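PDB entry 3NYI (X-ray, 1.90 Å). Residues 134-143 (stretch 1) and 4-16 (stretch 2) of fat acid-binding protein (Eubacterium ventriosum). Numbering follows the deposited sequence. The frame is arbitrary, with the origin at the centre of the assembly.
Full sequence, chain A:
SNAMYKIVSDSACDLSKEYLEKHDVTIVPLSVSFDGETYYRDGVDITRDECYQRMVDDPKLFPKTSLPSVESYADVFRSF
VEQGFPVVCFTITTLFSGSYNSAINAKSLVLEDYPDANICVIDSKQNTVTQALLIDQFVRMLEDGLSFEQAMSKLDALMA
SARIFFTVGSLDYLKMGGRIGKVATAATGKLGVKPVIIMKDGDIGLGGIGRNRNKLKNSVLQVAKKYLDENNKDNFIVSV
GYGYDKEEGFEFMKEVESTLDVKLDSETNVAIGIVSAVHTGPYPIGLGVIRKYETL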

# COMPACT_ATOMS: atom_id res chain seq x y z
N LEU A 134 4.28 7.16 -1.33
CA LEU A 134 5.68 7.32 -0.96
C LEU A 134 6.60 7.06 -2.15
O LEU A 134 7.53 7.82 -2.40
CB LEU A 134 6.06 6.39 0.20
CG LEU A 134 7.51 6.53 0.67
CD1 LEU A 134 7.71 7.88 1.40
CD2 LEU A 134 7.91 5.37 1.59
N ILE A 135 6.36 5.98 -2.88
CA ILE A 135 7.16 5.71 -4.05
C ILE A 135 7.09 6.89 -5.02
O ILE A 135 8.09 7.34 -5.56
CB ILE A 135 6.70 4.43 -4.75
CG1 ILE A 135 7.08 3.22 -3.89
CG2 ILE A 135 7.35 4.32 -6.10
CD1 ILE A 135 6.32 1.91 -4.26
N ASP A 136 5.88 7.39 -5.22
CA ASP A 136 5.69 8.53 -6.11
C ASP A 136 6.42 9.80 -5.64
O ASP A 136 6.96 10.54 -6.46
CB ASP A 136 4.20 8.80 -6.33
CG ASP A 136 3.95 9.90 -7.35
OD1 ASP A 136 4.40 9.75 -8.51
OD2 ASP A 136 3.35 10.92 -6.97
N GLN A 137 6.47 10.05 -4.34
CA GLN A 137 7.27 11.18 -3.86
C GLN A 137 8.74 10.95 -4.23
O GLN A 137 9.42 11.87 -4.66
CB GLN A 137 7.12 11.39 -2.36
CG GLN A 137 5.79 12.01 -1.95
CD GLN A 137 5.62 13.42 -2.51
OE1 GLN A 137 6.50 14.26 -2.36
NE2 GLN A 137 4.49 13.67 -3.18
N PHE A 138 9.21 9.71 -4.10
CA PHE A 138 10.59 9.39 -4.44
C PHE A 138 10.83 9.57 -5.94
O PHE A 138 11.83 10.14 -6.35
CB PHE A 138 10.94 7.95 -4.02
CG PHE A 138 12.40 7.75 -3.77
CD1 PHE A 138 12.95 8.12 -2.55
CD2 PHE A 138 13.22 7.22 -4.76
CE1 PHE A 138 14.30 7.96 -2.32
CE2 PHE A 138 14.58 7.06 -4.53
CZ PHE A 138 15.12 7.43 -3.30
N VAL A 139 9.91 9.06 -6.76
CA VAL A 139 9.98 9.23 -8.21
C VAL A 139 10.03 10.72 -8.57
O VAL A 139 10.82 11.14 -9.41
CB VAL A 139 8.79 8.56 -8.93
CG1 VAL A 139 8.71 9.02 -10.39
CG2 VAL A 139 8.91 7.03 -8.83
N ARG A 140 9.18 11.51 -7.91
CA ARG A 140 9.17 12.96 -8.12
C ARG A 140 10.52 13.61 -7.80
O ARG A 140 11.05 14.39 -8.60
CB ARG A 140 8.09 13.63 -7.28
CG ARG A 140 6.67 13.32 -7.71
CD ARG A 140 5.68 13.89 -6.71
NE ARG A 140 4.30 13.53 -7.05
CZ ARG A 140 3.31 14.41 -7.14
NH1 ARG A 140 3.54 15.71 -6.92
NH2 ARG A 140 2.09 14.00 -7.46
N MSE A 141 11.07 13.28 -6.63
CA MSE A 141 12.34 13.89 -6.21
C MSE A 141 13.47 13.64 -7.19
O MSE A 141 14.20 14.57 -7.55
CB MSE A 141 12.72 13.45 -4.78
CG MSE A 141 11.77 14.02 -3.71
SE MSE A 141 12.33 13.64 -1.87
CE MSE A 141 11.67 11.80 -1.74
N LEU A 142 13.59 12.39 -7.63
CA LEU A 142 14.61 12.03 -8.60
C LEU A 142 14.38 12.68 -9.95
O LEU A 142 15.33 13.14 -10.58
CB LEU A 142 14.70 10.50 -8.75
CG LEU A 142 15.06 9.78 -7.44
CD1 LEU A 142 15.36 8.31 -7.71
CD2 LEU A 142 16.24 10.45 -6.75
N GLU A 143 13.14 12.74 -10.41
CA GLU A 143 12.85 13.41 -11.67
C GLU A 143 13.07 14.92 -11.58
O GLU A 143 13.46 15.56 -12.57
CB GLU A 143 11.44 13.05 -12.17
CG GLU A 143 11.31 11.55 -12.47
CD GLU A 143 10.03 11.17 -13.20
OE1 GLU A 143 9.19 12.06 -13.44
OE2 GLU A 143 9.88 9.97 -13.52
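Stretch 2 4-16: MYKIVSDSACDLS

Stretch 2 lies along the helix of stretch 1 as an extended chain that then folds into a tight turn. Residues 6-10 form a strand, with phi/psi running from -99/107 at Lys 6 to -77/165 at Asp 10. Residues 11-13 follow as a 3-10 segment, and Asp 14 takes a left-handed conformation (62/21) before the chain extends again at Leu 15 and Ser 16. Against this, residues 134-143 are regular helix, as the backbone bonds from Phe 138 N to Leu 134 O (3.0 Å) through Glu 143 N to Val 139 O (3.0 Å) attest.

The strand runs antiparallel to the helix: the angle between their N-to-C directions is 179°, and the axes approach to 10.5 Å. The register is read from the nearest CA pairs. The CA atoms of Ile 135 and Ser 9 are 8.2 Å apart, those of Val 139 and Ile 7 8.1 Å, and those of Leu 142 and Tyr 5 8.4 Å. The near-constant spacing is consistent with two almost antiparallel axes. Alternation along the strand turns Ile 7 and Ser 9 toward the helix and Val 8 away; Tyr 5, just before the strand, also points toward it.

The contact is mainly apolar and buries 362 Å², both sides summed. Ile 7 is its hub on the strand. Its CD1 lies 3.6 Å from Val 139 CG2, 4.2 Å from Phe 138 CD2 and 4.4 Å from Leu 142 CD1, meeting the Phe 138 ring at its edge; its CG2 lies 4.2 Å from Ile 135 CG2. At the C-terminal end of the helical stretch, Leu 142 CD1 reaches Tyr 5 CB at 4.1 Å. At the other end, Ile 135, chi1 m and chi2 t, extends CD1 to 3.8 Å from Cys 13 CB and 4.0 Å from Leu 15 CD1, so one methyl touches both the 3-10 segment and the residue beyond the turn.

No hydrogen bond crosses between the stretches. The closest approach, Ile 135 CD1 to Ser 9 OG at 3.3 Å, is a carbon-oxygen contact; that hydroxyl instead donates to Asp 10 O (Ser 9 OG to Asp 10 O, 2.9 Å).

Polar interactions act within each stretch. In stretch 2, Ala 12 N donates to Asp 10 OD1 at 3.1 Å, tying the strand end to the 3-10 segment, and Leu 15 N makes a weak bond to Cys 13 SG at 3.7 Å. In the helix, Arg 140 NE forms a salt bridge with Asp 136 OD2 at 2.8 Å, one turn apart.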

# COMPACT_ATOMS: atom_id res chain seq x y z
N MSE A 4 20.85 7.38 -12.85
CA MSE A 4 19.56 6.73 -13.04
C MSE A 4 19.39 5.56 -12.09
O MSE A 4 20.18 4.62 -12.09
CB MSE A 4 19.39 6.25 -14.48
CG MSE A 4 18.02 5.64 -14.78
SE MSE A 4 17.86 4.93 -16.60
CE MSE A 4 16.03 4.27 -16.50
N TYR A 5 18.34 5.62 -11.28
CA TYR A 5 18.05 4.55 -10.33
C TYR A 5 16.98 3.62 -10.86
O TYR A 5 16.08 4.04 -11.60
CB TYR A 5 17.62 5.13 -8.97
CG TYR A 5 18.78 5.63 -8.16
CD1 TYR A 5 19.30 6.90 -8.37
CD2 TYR A 5 19.38 4.82 -7.20
CE1 TYR A 5 20.38 7.36 -7.63
CE2 TYR A 5 20.46 5.27 -6.46
CZ TYR A 5 20.95 6.54 -6.68
OH TYR A 5 22.03 6.97 -5.94
N LYS A 6 17.10 2.35 -10.50
CA LYS A 6 16.04 1.42 -10.77
C LYS A 6 15.21 1.26 -9.50
O LYS A 6 15.66 0.66 -8.52
CB LYS A 6 16.61 0.09 -11.24
CG LYS A 6 17.16 0.13 -12.65
CD LYS A 6 16.05 0.30 -13.68
CE LYS A 6 16.63 0.27 -15.09
NZ LYS A 6 15.59 0.11 -16.14
N ILE A 7 14.00 1.83 -9.52
CA ILE A 7 13.08 1.74 -8.39
C ILE A 7 12.33 0.41 -8.42
O ILE A 7 11.78 0.01 -9.45
CB ILE A 7 12.11 2.93 -8.39
CG1 ILE A 7 12.91 4.23 -8.24
CG2 ILE A 7 11.07 2.79 -7.27
CD1 ILE A 7 12.10 5.50 -8.41
N VAL A 8 12.33 -0.30 -7.29
CA VAL A 8 11.64 -1.57 -7.16
C VAL A 8 10.67 -1.51 -5.96
O VAL A 8 10.93 -0.82 -4.98
CB VAL A 8 12.64 -2.74 -6.96
CG1 VAL A 8 11.93 -4.11 -6.91
CG2 VAL A 8 13.72 -2.71 -8.06
N SER A 9 9.53 -2.19 -6.07
CA SER A 9 8.62 -2.33 -4.93
C SER A 9 8.02 -3.71 -4.95
O SER A 9 7.98 -4.35 -6.01
CB SER A 9 7.50 -1.28 -5.00
OG SER A 9 6.59 -1.41 -3.91
N ASP A 10 7.56 -4.19 -3.79
CA ASP A 10 6.75 -5.40 -3.76
C ASP A 10 5.35 -5.03 -4.22
O ASP A 10 5.00 -3.84 -4.28
CB ASP A 10 6.79 -6.11 -2.39
CG ASP A 10 6.15 -5.28 -1.27
OD1 ASP A 10 5.29 -4.44 -1.57
OD2 ASP A 10 6.50 -5.51 -0.08
N SER A 11 4.56 -6.03 -4.55
CA SER A 11 3.27 -5.76 -5.20
C SER A 11 2.21 -5.17 -4.28
O SER A 11 1.09 -4.89 -4.73
CB SER A 11 2.73 -7.02 -5.89
OG SER A 11 2.59 -8.07 -4.96
N ALA A 12 2.54 -4.95 -3.01
CA ALA A 12 1.56 -4.38 -2.09
C ALA A 12 1.26 -2.92 -2.40
O ALA A 12 0.26 -2.39 -1.92
CB ALA A 12 2.03 -4.52 -0.62
N CYS A 13 2.11 -2.27 -3.20
CA CYS A 13 1.95 -0.83 -3.48
C CYS A 13 0.76 -0.53 -4.40
O CYS A 13 0.23 0.58 -4.42
CB CYS A 13 3.24 -0.25 -4.08
SG CYS A 13 3.57 -0.79 -5.81
N ASP A 14 0.34 -1.52 -5.18
CA ASP A 14 -0.86 -1.39 -6.02
C ASP A 14 -0.79 -0.29 -7.10
O ASP A 14 -1.82 0.19 -7.58
CB ASP A 14 -2.11 -1.17 -5.14
CG ASP A 14 -2.42 -2.35 -4.25
OD1 ASP A 14 -2.03 -3.48 -4.61
OD2 ASP A 14 -3.08 -2.15 -3.20
N LEU A 15 0.42 0.12 -7.47
CA LEU A 15 0.59 1.12 -8.52
C LEU A 15 0.04 0.61 -9.85
O LEU A 15 0.20 -0.56 -10.18
CB LEU A 15 2.06 1.50 -8.66
CG LEU A 15 2.57 2.48 -7.60
CD1 LEU A 15 4.10 2.43 -7.52
CD2 LEU A 15 2.06 3.90 -7.88
N SER A 16 -0.62 1.48 -10.60
CA SER A 16 -1.23 1.08 -11.87
C SER A 16 -0.22 0.59 -12.91
O SER A 16 0.96 0.99 -12.89
CB SER A 16 -2.02 2.25 -12.46
OG SER A 16 -1.16 3.14 -13.17